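Local coordinates for protein thioesterase superfamily (Jannaschia sp., PDB 2OAF) that probably hydrolyses acyl-thioester substrates such as acyl-CoA, as a hotdog-fold member of the thioesterase superfamily, at residues Leu8-Pro13 / His93-Arg98; Asp66-Thr71 / Phe126-Gln131; Ser103-Val108 / Val119-Cys124. All coordinates share one frame; numbering follows the deposited sequence. Where two conformers were deposited one is given.

In the fold
All three contacts involve one curved antiparallel sheet, of the kind that wraps the central helix 39-54 in a hotdog fold. Contact 3 pairs the two strands of a hairpin, its centre about 6 Å from that of the chain. Contacts 2 and 3 are partly buried, and no residue touching in contact 3 is exposed. Contact 1 is a surface contact on strand 90-99, and its backbone hydrogen-bonds directly to strand 103-112 of contact 3. Contact 2 shares strand 115-128 with contact 3, but its centre is about 18 Å from that of the chain. Regular backbone pairing dominates contact 3. Contact 2 adds an asparagine's polar grip, whereas contact 1 relies on side chains and water.

Contact 1 of 3, residues Leu8-Pro13 / His93-Arg98; sequences LMQPRP and HTWPTR. With PO4 (phosphate ion), chain H.
Q10 OE1 accepts two hydrogen bonds from 93-98. W95 NE1 donates a nearly straight one to Q10 OE1, 2.8 Å, N-H...O angle 172°, with the oxygen close to the indole plane. T97 OG1 donates the other to Q10 OE1, 2.7 Å, from above the amide plane. Q10 NE2 donates to a water that bonds to T97 O.

Strand 90-99 belongs to the antiparallel sheet of the hotdog fold, and the 8-13 loop lies over the face that carries H93, W95 and T97. T97 and R98 form a classic beta bulge opposite T105. R98 turns away from the loop; its NH1 and NH2 donate to O2 and O1 of a phosphate ion, probably from the crystallisation liquor.

P13 CD makes a CH-pi contact over the W95 ring face, 3.6 Å from the centroid of its five-membered ring. R12 CB packs 3.3 Å from W95 CH2. An alanine in place of W95 would probably leave Q10 OE1 without its indole donor and open a gap beneath P13.

A second CH-pi contact puts R12 CD over the H93 face, 4.0 Å from its centroid. R12 NH1 forms a salt bridge with D109. A second water joins P13 O to H93 ND1.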
loop_
_atom_site.group_PDB
_atom_site.type_symbol
_atom_site.label_atom_id
_atom_site.label_comp_id
_atom_site.label_asym_id
_atom_site.label_seq_id
_atom_site.Cartn_x
_atom_site.Cartn_y
_atom_site.Cartn_z
ATOM N N LEU B 8 -13.493 -27.009 5.110
ATOM C CA LEU B 8 -12.115 -26.538 5.473
ATOM C C LEU B 8 -12.142 -25.424 6.540
ATOM O O LEU B 8 -11.551 -25.593 7.617
ATOM C CB LEU B 8 -11.351 -26.050 4.228
HETATM N N MSE B 9 -12.823 -24.304 6.231
HETATM C CA MSE B 9 -12.887 -23.127 7.121
HETATM C C MSE B 9 -14.042 -23.193 8.112
HETATM O O MSE B 9 -15.199 -23.279 7.727
HETATM C CB MSE B 9 -12.970 -21.825 6.309
HETATM C CG MSE B 9 -11.823 -21.700 5.314
HETATM SE SE MSE B 9 -10.888 -19.986 5.195
HETATM C CE MSE B 9 -10.725 -20.053 3.161
ATOM N N GLN B 10 -13.693 -23.123 9.393
ATOM C CA GLN B 10 -14.633 -23.262 10.513
ATOM C C GLN B 10 -15.491 -21.990 10.727
ATOM O O GLN B 10 -14.992 -20.873 10.566
ATOM C CB GLN B 10 -13.822 -23.651 11.769
ATOM C CG GLN B 10 -14.196 -22.954 13.093
ATOM C CD GLN B 10 -13.176 -23.183 14.215
ATOM O OE1 GLN B 10 -12.408 -22.293 14.535
ATOM N NE2 GLN B 10 -13.157 -24.390 14.793
ATOM N N PRO B 11 -16.780 -22.149 11.094
ATOM C CA PRO B 11 -17.684 -21.010 11.345
ATOM C C PRO B 11 -17.200 -20.201 12.533
ATOM O O PRO B 11 -16.571 -20.754 13.426
ATOM C CB PRO B 11 -19.025 -21.676 11.636
ATOM C CG PRO B 11 -18.677 -23.073 12.063
ATOM C CD PRO B 11 -17.446 -23.446 11.322
ATOM N N ARG B 12 -17.488 -18.904 12.550
ATOM C CA ARG B 12 -16.935 -18.045 13.582
ATOM C C ARG B 12 -17.684 -18.234 14.874
ATOM O O ARG B 12 -18.896 -18.332 14.866
ATOM C CB ARG B 12 -16.951 -16.572 13.170
ATOM C CG ARG B 12 -18.270 -15.995 12.770
ATOM C CD ARG B 12 -18.047 -14.570 12.297
ATOM N NE ARG B 12 -19.291 -13.959 11.870
ATOM C CZ ARG B 12 -19.728 -13.864 10.609
ATOM N NH1 ARG B 12 -19.004 -14.291 9.584
ATOM N NH2 ARG B 12 -20.903 -13.272 10.369
ATOM N N PRO B 13 -16.948 -18.320 15.986
ATOM C CA PRO B 13 -17.562 -18.461 17.301
ATOM C C PRO B 13 -18.111 -17.132 17.801
ATOM O O PRO B 13 -17.652 -16.071 17.350
ATOM C CB PRO B 13 -16.384 -18.909 18.173
ATOM C CG PRO B 13 -15.220 -18.243 17.566
ATOM C CD PRO B 13 -15.475 -18.284 16.084
ATOM N N HIS B 93 -13.918 -10.320 12.389
ATOM C CA HIS B 93 -14.075 -11.298 13.474
ATOM C C HIS B 93 -12.877 -12.238 13.408
ATOM O O HIS B 93 -12.676 -12.932 12.400
ATOM C CB HIS B 93 -15.363 -12.117 13.309
ATOM C CG HIS B 93 -16.618 -11.305 13.327
ATOM N ND1 HIS B 93 -17.574 -11.437 14.315
ATOM C CD2 HIS B 93 -17.077 -10.351 12.482
ATOM C CE1 HIS B 93 -18.573 -10.611 14.065
ATOM N NE2 HIS B 93 -18.295 -9.932 12.965
ATOM N N THR B 94 -12.090 -12.277 14.475
ATOM C CA THR B 94 -10.748 -12.847 14.418
ATOM C C THR B 94 -10.537 -13.801 15.576
ATOM O O THR B 94 -10.830 -13.470 16.737
ATOM C CB THR B 94 -9.704 -11.716 14.499
ATOM O OG1 THR B 94 -10.018 -10.768 13.488
ATOM C CG2 THR B 94 -8.272 -12.234 14.284
ATOM N N TRP B 95 -10.018 -14.983 15.278
ATOM C CA TRP B 95 -9.723 -15.928 16.339
ATOM C C TRP B 95 -8.725 -16.982 15.892
ATOM O O TRP B 95 -8.620 -17.256 14.707
ATOM C CB TRP B 95 -11.018 -16.618 16.815
ATOM C CG TRP B 95 -11.595 -17.576 15.836
ATOM C CD1 TRP B 95 -11.482 -18.924 15.870
ATOM C CD2 TRP B 95 -12.368 -17.264 14.656
ATOM N NE1 TRP B 95 -12.148 -19.480 14.803
ATOM C CE2 TRP B 95 -12.691 -18.490 14.036
ATOM C CE3 TRP B 95 -12.795 -16.074 14.058
ATOM C CZ2 TRP B 95 -13.440 -18.571 12.860
ATOM C CZ3 TRP B 95 -13.559 -16.151 12.885
ATOM C CH2 TRP B 95 -13.857 -17.398 12.295
ATOM N N PRO B 96 -8.020 -17.597 16.859
ATOM C CA PRO B 96 -7.148 -18.721 16.550
ATOM C C PRO B 96 -7.957 -19.991 16.432
ATOM O O PRO B 96 -8.689 -20.353 17.357
ATOM C CB PRO B 96 -6.242 -18.809 17.766
ATOM C CG PRO B 96 -7.076 -18.253 18.886
ATOM C CD PRO B 96 -7.977 -17.241 18.292
ATOM N N THR B 97 -7.803 -20.667 15.306
ATOM C CA THR B 97 -8.528 -21.878 15.031
ATOM C C THR B 97 -7.712 -23.112 15.439
ATOM O O THR B 97 -8.271 -24.180 15.702
ATOM C CB THR B 97 -9.004 -21.912 13.541
ATOM O OG1 THR B 97 -10.018 -22.912 13.379
ATOM C CG2 THR B 97 -7.851 -22.140 12.541
ATOM N N ARG B 98 -6.395 -22.942 15.544
ATOM C CA ARG B 98 -5.503 -24.040 15.783
ATOM C C ARG B 98 -4.135 -23.565 16.257
ATOM O O ARG B 98 -3.631 -22.567 15.766
ATOM C CB ARG B 98 -5.372 -24.789 14.450
ATOM C CG ARG B 98 -4.159 -25.632 14.351
ATOM C CD ARG B 98 -4.134 -26.513 13.119
ATOM N NE ARG B 98 -3.405 -27.723 13.483
ATOM C CZ ARG B 98 -2.091 -27.757 13.719
ATOM N NH1 ARG B 98 -1.330 -26.657 13.577
ATOM N NH2 ARG B 98 -1.532 -28.902 14.071
HETATM P P PO4 H . 2.481 -27.834 13.572
HETATM O O1 PO4 H . 1.489 -28.985 13.665
HETATM O O2 PO4 H . 1.889 -26.623 14.244
HETATM O O3 PO4 H . 3.756 -28.285 14.274
HETATM O O4 PO4 H . 2.741 -27.469 12.120
HETATM O O HOH W 1 -10.850 -24.698 16.448
HETATM O O HOH W 2 -18.020 -13.589 16.019
#

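Contact 2 of 3, residues Asp66-Thr71 / Phe126-Gln131; sequences DTNVGT and FTIADQ
N68 OD1 accepts the shortest hydrogen bond of this contact, from D130 N at 2.8 Å. The bond is bent, with an N-H...O angle of 145°. The donor is slightly tilted from the amide plane. On the other branch, N68 ND2 makes a weak hydrogen bond to D130 OD1, 3.3 Å long. The amide and carboxylate planes are turned 70° apart. N68 CG is anti to the backbone N (chi1 -158°), and the amide beyond it reaches D130. N68 ND2 also packs 3.5 Å from I128 CG2. A129 CB rests 3.4 Å from N68 OD1.

The N68 backbone has positive phi where the chain leaves helix 59-65. N68 O takes an almost straight hydrogen bond from A129 N, 2.9 Å. Strand pairing follows. G70 and T127 form an antiparallel hydrogen-bonded pair, with bonds from G70 N to T127 O and from T127 N to G70 O. V69 and I128 are the adjacent non-hydrogen-bonded pair. T127 OG1 lies 3.2 Å from G70 CA, and a CB on G70 would clash with that oxygen. Lack of a side chain therefore lets T127 lie close over the backbone here.

F126 carries the apolar part. V69 CG1 meets the edge of its ring, 3.9 Å from F126 CD2. T71 CG2 packs against F126 CD2 and CE2, with the two side chains side by side.

Antiparallel pairing here joins the start of strand 69-80 to the end of strand 115-128 in the hotdog sheet, and the chain then turns into the short 3-10 segment 129-131. V69 and F126 both touch L141 of helix 139-145 and Q135 of strand 133-135, while T71 packs on W60 and L63 of helix 59-65.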
loop_
_atom_site.group_PDB
_atom_site.type_symbol
_atom_site.label_atom_id
_atom_site.label_comp_id
_atom_site.label_asym_id
_atom_site.label_seq_id
_atom_site.Cartn_x
_atom_site.Cartn_y
_atom_site.Cartn_z
ATOM N N ASP B 66 9.916 -6.288 21.645
ATOM C CA ASP B 66 10.027 -6.306 23.102
ATOM C C ASP B 66 10.134 -7.723 23.666
ATOM O O ASP B 66 10.881 -7.941 24.595
ATOM C CB ASP B 66 8.827 -5.592 23.739
ATOM C CG ASP B 66 8.680 -4.168 23.255
ATOM O OD1 ASP B 66 9.721 -3.559 22.943
ATOM O OD2 ASP B 66 7.535 -3.666 23.174
ATOM N N THR B 67 9.356 -8.654 23.123
ATOM C CA THR B 67 9.219 -10.032 23.629
ATOM C C THR B 67 10.167 -10.976 22.869
ATOM O O THR B 67 10.361 -12.113 23.261
ATOM C CB THR B 67 7.717 -10.455 23.480
ATOM O OG1 THR B 67 6.923 -9.561 24.275
ATOM C CG2 THR B 67 7.447 -11.892 23.895
ATOM N N ASN B 68 10.752 -10.488 21.778
ATOM C CA ASN B 68 11.660 -11.265 20.941
ATOM C C ASN B 68 11.032 -12.493 20.287
ATOM O O ASN B 68 11.716 -13.487 20.028
ATOM C CB ASN B 68 12.893 -11.698 21.731
ATOM C CG ASN B 68 14.060 -12.021 20.833
ATOM O OD1 ASN B 68 14.220 -11.436 19.756
ATOM N ND2 ASN B 68 14.871 -12.951 21.256
ATOM N N VAL B 69 9.736 -12.407 19.998
ATOM C CA VAL B 69 9.027 -13.486 19.340
ATOM C C VAL B 69 8.478 -12.966 18.021
ATOM O O VAL B 69 7.722 -11.997 17.999
ATOM C CB VAL B 69 7.880 -14.036 20.224
ATOM C CG1 VAL B 69 7.036 -15.048 19.429
ATOM C CG2 VAL B 69 8.440 -14.705 21.492
ATOM N N GLY B 70 8.900 -13.586 16.923
ATOM C CA GLY B 70 8.351 -13.277 15.625
ATOM C C GLY B 70 7.337 -14.322 15.243
ATOM O O GLY B 70 7.381 -15.456 15.739
ATOM N N THR B 71 6.393 -13.944 14.392
ATOM C CA THR B 71 5.383 -14.887 13.907
ATOM C C THR B 71 5.235 -14.706 12.395
ATOM O O THR B 71 4.195 -14.325 11.914
ATOM C CB THR B 71 4.018 -14.787 14.647
ATOM O OG1 THR B 71 3.327 -13.576 14.311
ATOM C CG2 THR B 71 4.183 -14.876 16.138
ATOM N N PHE B 126 6.714 -19.577 14.543
ATOM C CA PHE B 126 7.288 -18.743 15.603
ATOM C C PHE B 126 8.783 -18.698 15.427
ATOM O O PHE B 126 9.398 -19.721 15.084
ATOM C CB PHE B 126 6.956 -19.310 16.987
ATOM C CG PHE B 126 5.511 -19.185 17.360
ATOM C CD1 PHE B 126 4.595 -20.157 16.984
ATOM C CD2 PHE B 126 5.045 -18.073 18.082
ATOM C CE1 PHE B 126 3.231 -20.038 17.329
ATOM C CE2 PHE B 126 3.682 -17.956 18.420
ATOM C CZ PHE B 126 2.782 -18.938 18.036
ATOM N N THR B 127 9.361 -17.519 15.645
ATOM C CA THR B 127 10.809 -17.359 15.651
ATOM C C THR B 127 11.290 -16.715 16.957
ATOM O O THR B 127 10.505 -16.096 17.703
ATOM C CB THR B 127 11.291 -16.472 14.483
ATOM O OG1 THR B 127 10.662 -15.197 14.586
ATOM C CG2 THR B 127 10.972 -17.094 13.103
ATOM N N ILE B 128 12.580 -16.917 17.220
ATOM C CA ILE B 128 13.375 -16.079 18.105
ATOM C C ILE B 128 13.716 -14.870 17.254
ATOM O O ILE B 128 14.551 -14.957 16.367
ATOM C CB ILE B 128 14.662 -16.788 18.543
ATOM C CG1 ILE B 128 14.321 -18.080 19.310
ATOM C CG2 ILE B 128 15.485 -15.868 19.427
ATOM C CD1 ILE B 128 15.389 -19.145 19.264
ATOM N N ALA B 129 13.050 -13.754 17.507
ATOM C CA ALA B 129 13.022 -12.663 16.542
ATOM C C ALA B 129 14.414 -12.187 16.174
ATOM O O ALA B 129 14.734 -12.083 14.988
ATOM C CB ALA B 129 12.190 -11.502 17.052
ATOM N N ASP B 130 15.245 -11.914 17.178
ATOM C CA ASP B 130 16.558 -11.301 16.925
ATOM C C ASP B 130 17.545 -12.225 16.200
ATOM O O ASP B 130 18.537 -11.753 15.651
ATOM C CB ASP B 130 17.180 -10.709 18.213
ATOM C CG ASP B 130 17.469 -11.754 19.299
ATOM O OD1 ASP B 130 17.332 -12.981 19.074
ATOM O OD2 ASP B 130 17.849 -11.316 20.409
ATOM N N GLN B 131 17.261 -13.524 16.188
ATOM C CA GLN B 131 18.081 -14.497 15.459
ATOM C C GLN B 131 17.488 -14.936 14.116
ATOM O O GLN B 131 18.143 -15.635 13.373
ATOM C CB GLN B 131 18.301 -15.735 16.322
ATOM C CG GLN B 131 18.671 -15.401 17.758
ATOM C CD GLN B 131 19.663 -16.377 18.340
ATOM O OE1 GLN B 131 20.864 -16.304 18.032
ATOM N NE2 GLN B 131 19.176 -17.305 19.182
#

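Contact 3 of 3, residues Ser103-Val108 / Val119-Cys124; sequences SITFRV and VGAFTC. With PO4 (phosphate ion), chain H.
A beta hairpin of strands 103-112 and 115-128 forms this part of the hotdog sheet, and segments 103-108 and 119-124 are its paired arms. The axes of the two segments come within 4.5 Å, with N-to-C directions 160° from each other. I104 with C124, F106 with F122 and V108 with G120 are hydrogen-bonded pairs, each joined by two backbone bonds. T105 with T123 and R107 with A121 are the non-hydrogen-bonded pairs between them.

I104, F106, V108, F122 and C124 start toward the same face of the sheet, where helix 39-54 packs. I104 CG2 touches C124 CB at 3.8 Å. V108 CB and CG2 meet F122 CE1, and the two side chains approach obliquely. F122 also packs on A43, L44 and I47 of the helix. The F106 ring meets W50 edge-to-face. G120 leaves room for F122: a CB on G120 would clash with F122 CE1.

T105, R107, A121 and T123 start toward the opposite face. T105 OG1 and T123 OG1 share a 3.0 Å hydrogen bond in which either may donate. In both threonines OG1 stands beside the backbone N, which brings the two OG1 atoms together, and T105 CG2 reaches toward A121 CB. S103 N and S103 OG both hydrogen-bond to O2 of a phosphate ion, probably from the crystallisation liquor.

R107 is bent at chi2 and chi3, with CD 4.0 Å from A121 CB. Its NH1 forms a salt bridge with D109, and its NH2 bonds to Q10 O. NH1 also bonds across the hairpin: G120 O accepts from R107 NH1 at 3.0 Å and from V108 N at 3.0 Å, and the two donors reach it from opposite faces of its carbonyl plane.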
loop_
_atom_site.group_PDB
_atom_site.type_symbol
_atom_site.label_atom_id
_atom_site.label_comp_id
_atom_site.label_asym_id
_atom_site.label_seq_id
_atom_site.Cartn_x
_atom_site.Cartn_y
_atom_site.Cartn_z
ATOM N N SER B 103 3.171 -24.089 14.667
ATOM C CA SER B 103 2.427 -23.048 13.967
ATOM C C SER B 103 1.096 -22.732 14.627
ATOM O O SER B 103 0.560 -23.545 15.345
ATOM C CB SER B 103 2.137 -23.488 12.529
ATOM O OG SER B 103 1.194 -24.549 12.555
ATOM N N ILE B 104 0.577 -21.535 14.309
ATOM C CA ILE B 104 -0.742 -21.092 14.725
ATOM C C ILE B 104 -1.530 -20.695 13.481
ATOM O O ILE B 104 -0.954 -20.157 12.550
ATOM C CB ILE B 104 -0.616 -19.893 15.696
ATOM C CG1 ILE B 104 -1.988 -19.533 16.311
ATOM C CG2 ILE B 104 0.045 -18.655 14.992
ATOM C CD1 ILE B 104 -1.900 -18.442 17.351
ATOM N N THR B 105 -2.828 -20.973 13.451
ATOM C CA THR B 105 -3.671 -20.516 12.358
ATOM C C THR B 105 -4.775 -19.656 12.924
ATOM O O THR B 105 -5.501 -20.060 13.847
ATOM C CB THR B 105 -4.278 -21.662 11.565
ATOM O OG1 THR B 105 -3.232 -22.481 11.038
ATOM C CG2 THR B 105 -5.183 -21.144 10.427
ATOM N N PHE B 106 -4.875 -18.458 12.354
ATOM C CA PHE B 106 -5.919 -17.506 12.659
ATOM C C PHE B 106 -6.921 -17.523 11.543
ATOM O O PHE B 106 -6.531 -17.507 10.363
ATOM C CB PHE B 106 -5.348 -16.091 12.756
ATOM C CG PHE B 106 -4.572 -15.839 14.019
ATOM C CD1 PHE B 106 -5.210 -15.427 15.165
ATOM C CD2 PHE B 106 -3.208 -16.014 14.056
ATOM C CE1 PHE B 106 -4.498 -15.186 16.330
ATOM C CE2 PHE B 106 -2.500 -15.759 15.216
ATOM C CZ PHE B 106 -3.159 -15.342 16.350
ATOM N N ARG B 107 -8.195 -17.494 11.933
ATOM C CA ARG B 107 -9.300 -17.182 11.051
ATOM C C ARG B 107 -9.677 -15.719 11.190
ATOM O O ARG B 107 -9.640 -15.166 12.297
ATOM C CB ARG B 107 -10.499 -18.033 11.430
ATOM C CG ARG B 107 -10.406 -19.447 10.981
ATOM C CD ARG B 107 -10.776 -19.639 9.494
ATOM N NE ARG B 107 -12.216 -19.600 9.320
ATOM C CZ ARG B 107 -12.925 -18.533 8.957
ATOM N NH1 ARG B 107 -12.327 -17.398 8.655
ATOM N NH2 ARG B 107 -14.244 -18.619 8.888
ATOM N N VAL B 108 -10.022 -15.098 10.068
ATOM C CA VAL B 108 -10.620 -13.771 10.052
ATOM C C VAL B 108 -11.799 -13.789 9.070
ATOM O O VAL B 108 -11.627 -14.195 7.910
ATOM C CB VAL B 108 -9.637 -12.675 9.600
ATOM C CG1 VAL B 108 -10.347 -11.312 9.544
ATOM C CG2 VAL B 108 -8.381 -12.632 10.499
ATOM N N VAL B 119 -13.689 -14.604 3.959
ATOM C CA VAL B 119 -13.344 -15.553 4.998
ATOM C C VAL B 119 -11.893 -15.929 4.715
ATOM O O VAL B 119 -11.547 -16.269 3.589
ATOM C CB VAL B 119 -14.319 -16.763 5.010
ATOM C CG1 VAL B 119 -15.798 -16.292 4.791
ATOM C CG2 VAL B 119 -13.945 -17.780 3.975
ATOM N N GLY B 120 -11.043 -15.796 5.714
ATOM C CA GLY B 120 -9.634 -16.130 5.546
ATOM C C GLY B 120 -9.055 -17.001 6.659
ATOM O O GLY B 120 -9.526 -16.974 7.798
ATOM N N ALA B 121 -7.993 -17.741 6.324
ATOM C CA ALA B 121 -7.208 -18.499 7.292
ATOM C C ALA B 121 -5.719 -18.200 7.041
ATOM O O ALA B 121 -5.252 -18.206 5.906
ATOM C CB ALA B 121 -7.492 -20.001 7.154
ATOM N N PHE B 122 -5.002 -17.910 8.117
ATOM C CA PHE B 122 -3.654 -17.353 8.054
ATOM C C PHE B 122 -2.767 -18.077 9.048
ATOM O O PHE B 122 -3.056 -18.080 10.237
ATOM C CB PHE B 122 -3.724 -15.875 8.435
ATOM C CG PHE B 122 -4.688 -15.079 7.588
ATOM C CD1 PHE B 122 -6.040 -15.010 7.916
ATOM C CD2 PHE B 122 -4.242 -14.398 6.478
ATOM C CE1 PHE B 122 -6.921 -14.266 7.140
ATOM C CE2 PHE B 122 -5.114 -13.659 5.697
ATOM C CZ PHE B 122 -6.469 -13.611 6.031
ATOM N N THR B 123 -1.700 -18.694 8.557
ATOM C CA THR B 123 -0.863 -19.575 9.352
ATOM C C THR B 123 0.531 -18.977 9.480
ATOM O O THR B 123 1.142 -18.561 8.480
ATOM C CB THR B 123 -0.753 -20.956 8.691
ATOM O OG1 THR B 123 -2.072 -21.467 8.468
ATOM C CG2 THR B 123 0.024 -21.930 9.600
ATOM N N CYS B 124 0.990 -18.890 10.722
ATOM C CA CYS B 124 2.282 -18.344 11.115
ATOM C C CYS B 124 3.098 -19.411 11.842
ATOM O O CYS B 124 2.528 -20.255 12.504
ATOM C CB CYS B 124 2.041 -17.221 12.110
ATOM S SG CYS B 124 1.081 -15.869 11.389
HETATM P P PO4 H . 2.481 -27.834 13.572
HETATM O O1 PO4 H . 1.489 -28.985 13.665
HETATM O O2 PO4 H . 1.889 -26.623 14.244
HETATM O O3 PO4 H . 3.756 -28.285 14.274
HETATM O O4 PO4 H . 2.741 -27.469 12.120
#